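Local coordinates for protein enoyl-CoA hydratase (Bacillus halodurans, PDB 3LKE) that probably acts on acyl-coenzyme A thioesters, most likely as an enoyl-CoA hydratase or a related enzyme of the crotonase family, at residues P22-L28 with Y61-R67; L71-S76 with I247-E252; L83-L87 with T235-V239; E136-K140 with L165-G169; P145-Y151 with Q230-E234. The contacts are given in a common frame with arbitrary orientation. Numbering follows the deposited sequence.

Contact 1: residues P22-L28 with Y61-R67; sequences PEKKNGL and YFSSGPR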
# COMPACT_ATOMS: atom_id res chain seq x y z
N PRO A 22 36.78 1.25 6.99
CA PRO A 22 36.80 1.21 8.46
C PRO A 22 37.00 2.57 9.10
O PRO A 22 36.48 2.82 10.18
CB PRO A 22 38.00 0.30 8.79
CG PRO A 22 38.42 -0.33 7.51
CD PRO A 22 37.89 0.50 6.37
N GLU A 23 37.78 3.43 8.46
CA GLU A 23 38.04 4.76 9.00
C GLU A 23 36.73 5.45 9.37
O GLU A 23 36.60 5.99 10.47
CB GLU A 23 38.78 5.62 7.99
CG GLU A 23 38.89 7.07 8.42
CD GLU A 23 39.50 7.97 7.36
OE1 GLU A 23 39.64 7.53 6.19
OE2 GLU A 23 39.84 9.13 7.69
N LYS A 24 35.77 5.39 8.45
CA LYS A 24 34.48 6.04 8.66
C LYS A 24 33.35 5.06 9.02
O LYS A 24 32.17 5.39 8.92
CB LYS A 24 34.11 6.84 7.41
CG LYS A 24 34.95 8.10 7.19
CD LYS A 24 34.32 9.00 6.14
CE LYS A 24 35.11 10.31 5.96
NZ LYS A 24 34.48 11.28 5.01
N LYS A 25 33.72 3.86 9.46
CA LYS A 25 32.72 2.83 9.79
C LYS A 25 31.70 2.66 8.66
O LYS A 25 30.49 2.63 8.90
CB LYS A 25 32.00 3.14 11.11
CG LYS A 25 32.91 3.36 12.34
CD LYS A 25 33.82 2.18 12.60
CE LYS A 25 34.45 2.25 14.00
NZ LYS A 25 34.69 3.66 14.41
N ASN A 26 32.21 2.54 7.43
CA ASN A 26 31.38 2.34 6.25
C ASN A 26 30.40 3.50 6.02
O ASN A 26 29.30 3.31 5.48
CB ASN A 26 30.65 0.99 6.32
CG ASN A 26 31.59 -0.19 6.10
OD1 ASN A 26 32.76 -0.01 5.75
ND2 ASN A 26 31.07 -1.39 6.31
N GLY A 27 30.81 4.69 6.44
CA GLY A 27 30.00 5.89 6.26
C GLY A 27 29.88 6.26 4.80
O GLY A 27 30.70 5.84 3.96
N LEU A 28 28.86 7.05 4.47
CA LEU A 28 28.59 7.40 3.09
C LEU A 28 29.13 8.78 2.76
O LEU A 28 28.68 9.78 3.31
CB LEU A 28 27.07 7.34 2.82
CG LEU A 28 26.38 6.07 3.29
CD1 LEU A 28 24.88 6.12 2.96
CD2 LEU A 28 27.01 4.86 2.67
N TYR A 61 29.75 -3.27 12.31
CA TYR A 61 28.78 -2.35 11.71
C TYR A 61 28.47 -2.72 10.28
O TYR A 61 29.32 -3.23 9.56
CB TYR A 61 29.33 -0.92 11.75
CG TYR A 61 30.78 -0.84 11.33
CD1 TYR A 61 31.14 -0.71 9.99
CD2 TYR A 61 31.80 -0.91 12.27
CE1 TYR A 61 32.48 -0.63 9.60
CE2 TYR A 61 33.13 -0.84 11.90
CZ TYR A 61 33.47 -0.70 10.57
OH TYR A 61 34.80 -0.64 10.21
N PHE A 62 27.24 -2.46 9.84
CA PHE A 62 26.98 -2.51 8.42
C PHE A 62 27.36 -1.19 7.79
O PHE A 62 28.19 -1.13 6.89
CB PHE A 62 25.50 -2.78 8.11
CG PHE A 62 25.21 -2.75 6.64
CD1 PHE A 62 25.58 -3.81 5.84
CD2 PHE A 62 24.59 -1.65 6.06
CE1 PHE A 62 25.34 -3.79 4.48
CE2 PHE A 62 24.34 -1.62 4.71
CZ PHE A 62 24.71 -2.69 3.91
N SER A 63 26.73 -0.11 8.24
CA SER A 63 27.08 1.24 7.80
C SER A 63 26.60 2.30 8.76
O SER A 63 25.42 2.33 9.16
CB SER A 63 26.54 1.54 6.39
OG SER A 63 26.76 2.90 6.05
N SER A 64 27.50 3.19 9.14
CA SER A 64 27.16 4.29 10.03
C SER A 64 26.37 5.39 9.32
O SER A 64 25.91 6.34 9.96
CB SER A 64 28.43 4.86 10.67
OG SER A 64 29.30 5.37 9.67
N GLY A 65 26.21 5.27 8.01
CA GLY A 65 25.45 6.25 7.24
C GLY A 65 26.30 7.50 7.02
O GLY A 65 27.49 7.49 7.32
N PRO A 66 25.69 8.57 6.49
CA PRO A 66 26.43 9.83 6.34
C PRO A 66 26.91 10.32 7.70
O PRO A 66 26.10 10.43 8.62
CB PRO A 66 25.38 10.79 5.77
CG PRO A 66 24.32 9.90 5.18
CD PRO A 66 24.29 8.69 6.05
N ARG A 67 28.20 10.59 7.83
CA ARG A 67 28.78 10.97 9.12
C ARG A 67 28.37 12.37 9.55
O ARG A 67 28.36 13.28 8.73
CB ARG A 67 30.31 10.89 9.07
CG ARG A 67 30.87 9.49 8.85
CD ARG A 67 32.02 9.23 9.81
NE ARG A 67 31.53 9.10 11.18
CZ ARG A 67 31.33 7.95 11.81
NH1 ARG A 67 31.61 6.80 11.19
NH2 ARG A 67 30.87 7.93 13.05
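Two loops of the crotonase fold meet here, each running from a strand of the main sheet to the next helix; in relatives the second loop contributes to the oxyanion hole region. Y61 (chi1 near +60°, p) turns one ring face to K25 CA, which stands 3.8 Å from the ring centroid and 25° off the normal, a CH-pi contact. N26 uses an m rotamer to point ND2 at F62 O (2.9 Å, 162°), while its OD1 is held by Y21 N. S63, in t, plays two parts: its OG donates to N26 O at 2.6 Å and accepts from G65 N at 3.1 Å, an ST turn. Backbone bonds S64 N to K25 O (3.1 Å) and L28 N to G65 O (3.2 Å) join the two backbones. K24 sends its amine away, to D70 and D29. R67 curls back through a p chi3, so that its NH1 donates to K24 O at 2.7 Å.

Contact 2: residues L71-S76 with I247-E252; sequences LLICAS and IKKRLE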
# COMPACT_ATOMS: atom_id res chain seq x y z
N LEU A 71 28.42 15.87 7.47
CA LEU A 71 27.24 16.71 7.31
C LEU A 71 27.50 18.11 7.84
O LEU A 71 27.09 19.10 7.24
CB LEU A 71 26.02 16.10 8.01
CG LEU A 71 25.58 14.73 7.48
CD1 LEU A 71 24.63 14.07 8.46
CD2 LEU A 71 24.96 14.84 6.09
N LEU A 72 28.21 18.20 8.96
CA LEU A 72 28.58 19.49 9.53
C LEU A 72 29.42 20.31 8.55
O LEU A 72 29.26 21.53 8.46
CB LEU A 72 29.33 19.31 10.85
CG LEU A 72 29.78 20.59 11.55
CD1 LEU A 72 28.65 21.61 11.63
CD2 LEU A 72 30.32 20.26 12.94
N ILE A 73 30.30 19.64 7.82
CA ILE A 73 31.09 20.30 6.79
C ILE A 73 30.18 20.90 5.71
O ILE A 73 30.34 22.06 5.33
CB ILE A 73 32.12 19.34 6.18
CG1 ILE A 73 33.25 19.09 7.18
CG2 ILE A 73 32.68 19.91 4.88
CD1 ILE A 73 34.11 17.89 6.86
N CYS A 74 29.24 20.10 5.22
CA CYS A 74 28.28 20.58 4.23
C CYS A 74 27.44 21.76 4.72
O CYS A 74 27.08 22.64 3.94
CB CYS A 74 27.36 19.45 3.77
SG CYS A 74 28.18 18.22 2.74
N ALA A 75 27.10 21.77 6.01
CA ALA A 75 26.33 22.88 6.56
C ALA A 75 27.20 24.13 6.64
O ALA A 75 26.69 25.25 6.60
CB ALA A 75 25.79 22.53 7.94
N SER A 76 28.51 23.93 6.76
CA SER A 76 29.46 25.03 6.91
C SER A 76 29.96 25.55 5.57
O SER A 76 30.57 26.62 5.50
CB SER A 76 30.67 24.58 7.75
OG SER A 76 30.26 24.02 8.99
N ILE A 247 20.35 24.13 11.18
CA ILE A 247 20.91 22.83 10.82
C ILE A 247 22.38 22.78 11.22
O ILE A 247 22.84 21.81 11.83
CB ILE A 247 20.73 22.53 9.32
CG1 ILE A 247 19.31 22.02 9.01
CG2 ILE A 247 21.73 21.48 8.86
CD1 ILE A 247 18.18 22.94 9.42
N LYS A 248 23.12 23.84 10.90
CA LYS A 248 24.52 23.93 11.33
C LYS A 248 24.59 23.83 12.85
O LYS A 248 25.38 23.06 13.40
CB LYS A 248 25.15 25.24 10.85
CG LYS A 248 26.61 25.44 11.25
CD LYS A 248 27.11 26.78 10.70
CE LYS A 248 28.56 27.04 11.06
NZ LYS A 248 29.48 26.07 10.41
N LYS A 249 23.75 24.61 13.53
CA LYS A 249 23.71 24.62 14.98
C LYS A 249 23.44 23.23 15.53
O LYS A 249 24.08 22.79 16.48
CB LYS A 249 22.66 25.61 15.49
CG LYS A 249 22.57 25.71 17.00
CD LYS A 249 21.32 26.46 17.43
CE LYS A 249 21.38 26.84 18.90
NZ LYS A 249 21.80 25.69 19.75
N ARG A 250 22.48 22.53 14.93
CA ARG A 250 22.09 21.22 15.41
C ARG A 250 23.20 20.19 15.19
O ARG A 250 23.55 19.44 16.10
CB ARG A 250 20.78 20.75 14.76
CG ARG A 250 19.55 21.35 15.42
CD ARG A 250 18.25 20.98 14.71
NE ARG A 250 17.12 21.68 15.33
CZ ARG A 250 16.09 21.09 15.92
NH1 ARG A 250 15.99 19.77 15.96
NH2 ARG A 250 15.14 21.83 16.47
N LEU A 251 23.75 20.17 13.98
CA LEU A 251 24.84 19.27 13.67
C LEU A 251 26.04 19.55 14.57
O LEU A 251 26.74 18.62 15.00
CB LEU A 251 25.25 19.40 12.20
CG LEU A 251 24.24 18.90 11.17
CD1 LEU A 251 24.75 19.16 9.77
CD2 LEU A 251 23.95 17.41 11.38
N GLU A 252 26.27 20.82 14.87
CA GLU A 252 27.39 21.23 15.70
C GLU A 252 27.27 20.66 17.11
O GLU A 252 28.27 20.31 17.73
CB GLU A 252 27.51 22.76 15.76
CG GLU A 252 28.40 23.36 14.70
CD GLU A 252 28.27 24.87 14.60
OE1 GLU A 252 27.29 25.42 15.17
OE2 GLU A 252 29.13 25.50 13.96
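Apolar packing comes first. L251, in an m,t rotamer, directs CD1 against L71, reaching L71 CB at 3.8 Å and L71 O at 3.4 Å, and the same methyl lies 4.0 Å from A75 CB. L72 carries a t,p rotamer that brings its end toward the facing helix: L72 CD1 touches L251 CB at 4.1 Å and E252 CG at 3.5 Å. The small A75 permits the closest backbone approach, 5.2 Å between A75 CA and K248 CA, with A75 CB only 3.9 Å from K248 CA and 4.3 Å from I247 CG2. These contacts join two short helices, 68-76 and the C-terminal 245-253 of the crotonase-type subunit, as a nearly antiparallel pair: the segment axes pass 9.1 Å apart with their directions 153° apart. Polar groups line one border. S76 OG returns its proton to L72 O one turn earlier (2.7 Å), and K248 NZ approaches S76 OG to 2.6 Å. K248, t through chi3 with a p chi4, forms a long ion pair within its own helix, K248 NZ to E252 OE2 at 3.6 Å. R250, turned from this interface, pairs with E246 and hydrogen-bonds K140 O and E206 O of the second subunit.

Contact 3: residues L83-L87 with T235-V239; sequences LREVL and TEELV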
# COMPACT_ATOMS: atom_id res chain seq x y z
N LEU A 83 27.45 19.40 -1.32
CA LEU A 83 26.23 18.68 -0.97
C LEU A 83 25.59 18.04 -2.20
O LEU A 83 25.28 16.84 -2.19
CB LEU A 83 25.24 19.60 -0.25
CG LEU A 83 23.98 18.95 0.36
CD1 LEU A 83 24.34 17.66 1.10
CD2 LEU A 83 23.26 19.92 1.28
N ARG A 84 25.39 18.82 -3.25
CA ARG A 84 24.74 18.31 -4.45
C ARG A 84 25.54 17.18 -5.09
O ARG A 84 24.97 16.22 -5.61
CB ARG A 84 24.44 19.43 -5.46
CG ARG A 84 23.36 20.40 -4.98
CD ARG A 84 23.09 21.51 -5.99
NE ARG A 84 22.04 22.42 -5.51
CZ ARG A 84 20.74 22.22 -5.69
NH1 ARG A 84 20.31 21.14 -6.32
NH2 ARG A 84 19.87 23.10 -5.22
N GLU A 85 26.86 17.30 -5.04
CA GLU A 85 27.74 16.28 -5.60
C GLU A 85 27.53 14.92 -4.92
O GLU A 85 27.38 13.90 -5.60
CB GLU A 85 29.21 16.71 -5.48
CG GLU A 85 30.22 15.63 -5.83
CD GLU A 85 31.65 16.13 -5.74
OE1 GLU A 85 31.87 17.35 -5.92
OE2 GLU A 85 32.56 15.30 -5.50
N VAL A 86 27.52 14.91 -3.59
CA VAL A 86 27.42 13.64 -2.86
C VAL A 86 26.00 13.07 -2.96
O VAL A 86 25.82 11.86 -3.11
CB VAL A 86 27.86 13.76 -1.38
CG1 VAL A 86 26.99 14.73 -0.63
CG2 VAL A 86 27.85 12.39 -0.71
N LEU A 87 25.00 13.94 -2.90
CA LEU A 87 23.62 13.52 -3.08
C LEU A 87 23.45 12.89 -4.45
O LEU A 87 22.76 11.89 -4.60
CB LEU A 87 22.66 14.70 -2.91
CG LEU A 87 22.50 15.11 -1.45
CD1 LEU A 87 21.68 16.40 -1.30
CD2 LEU A 87 21.86 13.96 -0.64
N THR A 235 16.59 16.05 -2.78
CA THR A 235 17.81 16.84 -2.97
C THR A 235 17.52 18.32 -2.73
O THR A 235 18.18 18.97 -1.92
CB THR A 235 18.39 16.62 -4.37
OG1 THR A 235 18.72 15.24 -4.54
CG2 THR A 235 19.65 17.48 -4.59
N GLU A 236 16.49 18.83 -3.39
CA GLU A 236 16.17 20.25 -3.27
C GLU A 236 15.78 20.63 -1.85
O GLU A 236 16.17 21.69 -1.36
CB GLU A 236 15.09 20.67 -4.27
CG GLU A 236 15.50 20.46 -5.72
CD GLU A 236 16.76 21.24 -6.09
OE1 GLU A 236 16.97 22.35 -5.55
OE2 GLU A 236 17.54 20.74 -6.92
N GLU A 237 15.01 19.77 -1.18
CA GLU A 237 14.56 20.08 0.18
C GLU A 237 15.73 20.07 1.16
O GLU A 237 15.80 20.90 2.06
CB GLU A 237 13.48 19.11 0.67
CG GLU A 237 12.18 19.12 -0.13
CD GLU A 237 11.43 20.45 -0.06
OE1 GLU A 237 11.59 21.21 0.92
OE2 GLU A 237 10.65 20.72 -1.00
N LEU A 238 16.64 19.11 1.00
CA LEU A 238 17.76 19.00 1.92
C LEU A 238 18.73 20.17 1.72
O LEU A 238 19.26 20.71 2.68
CB LEU A 238 18.49 17.67 1.74
CG LEU A 238 19.46 17.33 2.88
CD1 LEU A 238 18.70 17.20 4.20
CD2 LEU A 238 20.24 16.06 2.59
N VAL A 239 18.94 20.55 0.47
CA VAL A 239 19.87 21.63 0.16
C VAL A 239 19.35 22.94 0.75
O VAL A 239 20.12 23.75 1.28
CB VAL A 239 20.07 21.80 -1.35
CG1 VAL A 239 20.73 23.16 -1.67
CG2 VAL A 239 20.91 20.66 -1.91
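At the centre, four aliphatic side chains mesh. L87 CD1 approaches L238 CD2 at 4.2 Å and V239 CG2 at 4.4 Å, while L83 CD2 lies 4.0 Å from both V239 CA and V239 CG2. T235 joins them through its methyl, T235 CG2 to L87 CD1 being 4.0 Å; its OG1 is occupied by L231 O in its own helix. L83 and L87, and T235 and V239, are one helical turn apart, and L238 widens the face of the second helix. In the crotonase fold this packs helix 81-98 on helix 223-241, with segment axes 10.7 Å apart and N-to-C directions 145° apart. Moving outward, the R84 guanidinium lies over V239, whose CB sits above one of its faces and whose CG1 is 3.7 Å from R84 NH2. Beyond it the carboxylate of E236 meets the guanidinium edge in a two-pronged salt bridge: R84 NH1 to E236 OE2 at 2.9 Å (173°) and R84 NH2 to E236 OE1 at 3.0 Å (171°).

Contact 4: residues E136-K140 with L165-G169; sequences ENFHK and LLLEG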
# COMPACT_ATOMS: atom_id res chain seq x y z
N GLU A 136 16.86 6.14 12.70
CA GLU A 136 16.42 7.18 11.77
C GLU A 136 16.37 8.46 12.60
O GLU A 136 15.46 8.64 13.40
CB GLU A 136 15.03 6.86 11.23
CG GLU A 136 14.93 5.48 10.62
CD GLU A 136 15.54 5.40 9.25
OE1 GLU A 136 16.04 6.44 8.75
OE2 GLU A 136 15.51 4.31 8.65
N ASN A 137 17.35 9.34 12.42
CA ASN A 137 17.52 10.43 13.36
C ASN A 137 17.30 11.81 12.77
O ASN A 137 17.76 12.81 13.32
CB ASN A 137 18.91 10.35 13.99
CG ASN A 137 18.96 10.98 15.37
OD1 ASN A 137 17.98 10.94 16.12
ND2 ASN A 137 20.11 11.55 15.72
N PHE A 138 16.59 11.85 11.65
CA PHE A 138 16.36 13.10 10.93
C PHE A 138 15.67 14.16 11.80
O PHE A 138 15.98 15.35 11.69
CB PHE A 138 15.50 12.87 9.69
CG PHE A 138 16.06 11.85 8.73
CD1 PHE A 138 17.09 12.18 7.87
CD2 PHE A 138 15.53 10.56 8.68
CE1 PHE A 138 17.60 11.25 6.98
CE2 PHE A 138 16.05 9.61 7.80
CZ PHE A 138 17.07 9.96 6.95
N HIS A 139 14.73 13.74 12.64
CA HIS A 139 13.90 14.68 13.42
C HIS A 139 14.77 15.55 14.35
O HIS A 139 14.65 16.77 14.36
CB HIS A 139 12.85 13.92 14.24
CG HIS A 139 11.88 14.79 14.98
ND1 HIS A 139 10.93 15.55 14.35
CD2 HIS A 139 11.70 14.98 16.31
CE1 HIS A 139 10.20 16.19 15.25
NE2 HIS A 139 10.65 15.86 16.45
N LYS A 140 15.64 14.90 15.11
CA LYS A 140 16.51 15.63 16.02
C LYS A 140 17.57 16.42 15.26
O LYS A 140 18.01 17.48 15.73
CB LYS A 140 17.15 14.68 17.03
CG LYS A 140 16.15 14.02 17.98
CD LYS A 140 16.84 13.02 18.92
CE LYS A 140 15.83 12.36 19.85
NZ LYS A 140 14.86 11.48 19.12
N LEU A 165 7.89 6.82 13.63
CA LEU A 165 9.26 6.32 13.69
C LEU A 165 10.21 7.51 13.72
O LEU A 165 11.16 7.53 14.50
CB LEU A 165 9.56 5.44 12.46
CG LEU A 165 10.96 4.80 12.49
CD1 LEU A 165 10.99 3.75 13.57
CD2 LEU A 165 11.31 4.20 11.13
N LEU A 166 9.95 8.50 12.87
CA LEU A 166 10.83 9.66 12.79
C LEU A 166 10.72 10.53 14.05
O LEU A 166 11.73 11.05 14.54
CB LEU A 166 10.54 10.49 11.53
CG LEU A 166 10.87 9.78 10.21
CD1 LEU A 166 10.46 10.61 8.99
CD2 LEU A 166 12.36 9.41 10.14
N LEU A 167 9.52 10.64 14.60
CA LEU A 167 9.32 11.43 15.81
C LEU A 167 10.05 10.81 16.99
O LEU A 167 10.58 11.52 17.84
CB LEU A 167 7.84 11.54 16.16
CG LEU A 167 6.94 12.47 15.35
CD1 LEU A 167 5.55 12.48 15.98
CD2 LEU A 167 7.51 13.89 15.29
N GLU A 168 10.07 9.49 17.06
CA GLU A 168 10.70 8.81 18.19
C GLU A 168 12.23 8.81 18.12
O GLU A 168 12.90 8.94 19.15
CB GLU A 168 10.14 7.40 18.35
CG GLU A 168 8.67 7.42 18.69
CD GLU A 168 8.15 6.07 19.07
OE1 GLU A 168 8.87 5.08 18.88
OE2 GLU A 168 7.00 6.01 19.57
N GLY A 169 12.76 8.66 16.91
CA GLY A 169 14.20 8.69 16.69
C GLY A 169 14.99 7.80 17.62
O GLY A 169 16.06 8.18 18.11
O HOH W 1 14.10 11.06 13.47
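This is a water-mediated helix-end contact, set in the crotonase fold where helix 138-141 starts beside the end of helix 159-168, next to the second subunit. Its pivot is water 1, which donates to E136 O (2.8 Å) and L166 O (2.6 Å) and accepts from H139 N (2.9 Å), tying a carbonyl near one helix's C-terminus to a first-turn amide of the other. L166 CD2 abuts the edge of the F138 ring, 3.7 Å from F138 CD2, and lies 3.8 Å from E136 CB, whose carboxylate is held by N118. L167 CD2 rests over the H139 imidazole, 3.9 Å from the ring centroid and 27° off its normal, a CH-pi contact, while H139 NE2 bonds to A203 O of the second subunit. G169 leaves the helix with phi 50°, and its CA makes a C-H...O contact with E136 O (3.5 Å, 148°); an ideal CB there would clash 2.7 Å from K140 NZ. K140 NZ makes a weak hydrogen bond to E168 O at 3.2 Å. With one weak direct hydrogen bond between the segments, water 1 satisfies the backbone groups E136 O, L166 O and H139 N, while apolar packing of L166 and L167 fills the rest.

Contact 5: residues P145-Y151 with Q230-E234; sequences PDLGASY and QLEQE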
# COMPACT_ATOMS: atom_id res chain seq x y z
N PRO A 145 14.16 13.62 5.19
CA PRO A 145 14.73 12.32 4.81
C PRO A 145 15.28 12.38 3.41
O PRO A 145 14.70 13.02 2.53
CB PRO A 145 13.52 11.38 4.84
CG PRO A 145 12.42 12.16 5.53
CD PRO A 145 12.69 13.59 5.29
N ASP A 146 16.41 11.71 3.20
CA ASP A 146 17.03 11.67 1.89
C ASP A 146 17.44 10.24 1.51
O ASP A 146 17.06 9.28 2.19
CB ASP A 146 18.24 12.60 1.86
CG ASP A 146 19.36 12.12 2.75
OD1 ASP A 146 19.13 11.18 3.55
OD2 ASP A 146 20.47 12.68 2.66
N LEU A 147 18.19 10.13 0.41
CA LEU A 147 18.61 8.84 -0.15
C LEU A 147 17.45 7.87 -0.36
O LEU A 147 17.59 6.66 -0.20
CB LEU A 147 19.71 8.21 0.71
CG LEU A 147 20.86 9.19 0.96
CD1 LEU A 147 22.04 8.46 1.60
CD2 LEU A 147 21.31 9.87 -0.33
N GLY A 148 16.30 8.43 -0.72
CA GLY A 148 15.11 7.63 -1.00
C GLY A 148 14.21 7.34 0.19
O GLY A 148 13.13 6.77 0.02
N ALA A 149 14.63 7.72 1.39
CA ALA A 149 13.89 7.36 2.59
C ALA A 149 12.44 7.88 2.56
O ALA A 149 11.51 7.21 3.05
CB ALA A 149 14.62 7.87 3.83
N SER A 150 12.24 9.06 1.97
CA SER A 150 10.89 9.61 1.86
C SER A 150 10.01 8.85 0.88
O SER A 150 8.78 8.95 0.95
CB SER A 150 10.92 11.11 1.52
OG SER A 150 11.19 11.33 0.14
N TYR A 151 10.63 8.09 -0.03
CA TYR A 151 9.90 7.22 -0.96
C TYR A 151 9.66 5.84 -0.32
O TYR A 151 8.54 5.33 -0.28
CB TYR A 151 10.71 7.06 -2.26
CG TYR A 151 10.05 6.13 -3.25
CD1 TYR A 151 9.06 6.59 -4.12
CD2 TYR A 151 10.39 4.77 -3.30
CE1 TYR A 151 8.45 5.75 -5.01
CE2 TYR A 151 9.77 3.92 -4.18
CZ TYR A 151 8.80 4.41 -5.03
OH TYR A 151 8.17 3.57 -5.92
N GLN A 230 11.36 11.62 -6.98
CA GLN A 230 11.35 11.87 -5.55
C GLN A 230 12.77 12.17 -5.04
O GLN A 230 12.97 13.01 -4.17
CB GLN A 230 10.73 10.69 -4.79
CG GLN A 230 10.54 10.97 -3.31
CD GLN A 230 9.12 10.72 -2.84
OE1 GLN A 230 8.20 10.57 -3.64
NE2 GLN A 230 8.95 10.67 -1.53
N LEU A 231 13.75 11.46 -5.59
CA LEU A 231 15.15 11.69 -5.20
C LEU A 231 15.54 13.13 -5.51
O LEU A 231 16.25 13.79 -4.74
CB LEU A 231 16.07 10.71 -5.93
CG LEU A 231 15.94 9.26 -5.43
CD1 LEU A 231 16.66 8.25 -6.32
CD2 LEU A 231 16.47 9.19 -4.00
N GLU A 232 15.06 13.63 -6.64
CA GLU A 232 15.35 15.01 -7.04
C GLU A 232 14.76 15.99 -6.02
O GLU A 232 15.42 16.92 -5.58
CB GLU A 232 14.80 15.30 -8.44
CG GLU A 232 15.53 14.54 -9.55
CD GLU A 232 14.78 14.57 -10.88
OE1 GLU A 232 15.34 14.09 -11.88
OE2 GLU A 232 13.63 15.07 -10.91
N GLN A 233 13.51 15.74 -5.63
CA GLN A 233 12.86 16.57 -4.63
C GLN A 233 13.55 16.50 -3.27
O GLN A 233 13.71 17.52 -2.60
CB GLN A 233 11.38 16.18 -4.51
CG GLN A 233 10.56 16.58 -5.72
CD GLN A 233 10.67 18.07 -6.01
OE1 GLN A 233 10.59 18.90 -5.09
NE2 GLN A 233 10.86 18.42 -7.28
N GLU A 234 13.96 15.31 -2.85
CA GLU A 234 14.68 15.18 -1.59
C GLU A 234 15.93 16.06 -1.63
O GLU A 234 16.28 16.71 -0.64
CB GLU A 234 15.09 13.73 -1.34
CG GLU A 234 13.93 12.78 -1.06
CD GLU A 234 14.41 11.36 -0.81
OE1 GLU A 234 15.57 11.08 -1.18
OE2 GLU A 234 13.63 10.55 -0.25
O HOH W 2 15.57 15.66 1.87
O HOH W 3 18.26 12.14 -1.58
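Q230 opens the contact: its NE2 donates to S150 OG (2.9 Å, 171°), and its CD packs 4.0 Å from Y151 CB, with OE1 near the edge of the Y151 ring. L231 reaches across until its CD2 lies 3.4 Å from G148 N, filling space beside the type I' turn D146-A149. That turn leads into helix 149-157 of the crotonase fold. G148 is the N-cap, and at its phi of 89° and psi of -6° a CB would jam against L147 O, so glycine suits. E234 completes the contact with its carboxylate facing the helix start. OE1 accepts from G148 N at 2.8 Å (160°), and OE2 from S150 N at 3.0 Å and from S150 OG at 2.6 Å. Water 3 links L147 N (2.8 Å) to E234 OE1 (2.9 Å), and water 2 joins P145 O to E234 O. Three protein donors and a water directed at a buried carboxylate beside a helix N-terminus are consistent with E234 being ionised there without a basic partner from these segments.

Contacts 3 and 5 have the closest centres, 10 Å apart: both use helix 223-241, and D146 OD2 lies 3.4 Å from L238 CD2. Contact 5 also touches contact 1, where L28 CD1 meets L147 CD1 at 3.9 Å, and contact 4, where F138 CE1 is 3.8 Å from P145 CA. Contact 2 lies farther out, about 22 Å from the chain centre; it meets contact 3 through C74 SG and L83 CA (4.2 Å) and contact 4 through R250 NH1 and K140 O (3.1 Å), a probable hydrogen bond. Contacts 2, 4 and 5 touch the second subunit. A glycerol, probably from the crystallisation liquor, lies about 5 Å from the Y151 side chain and may mark a pocket.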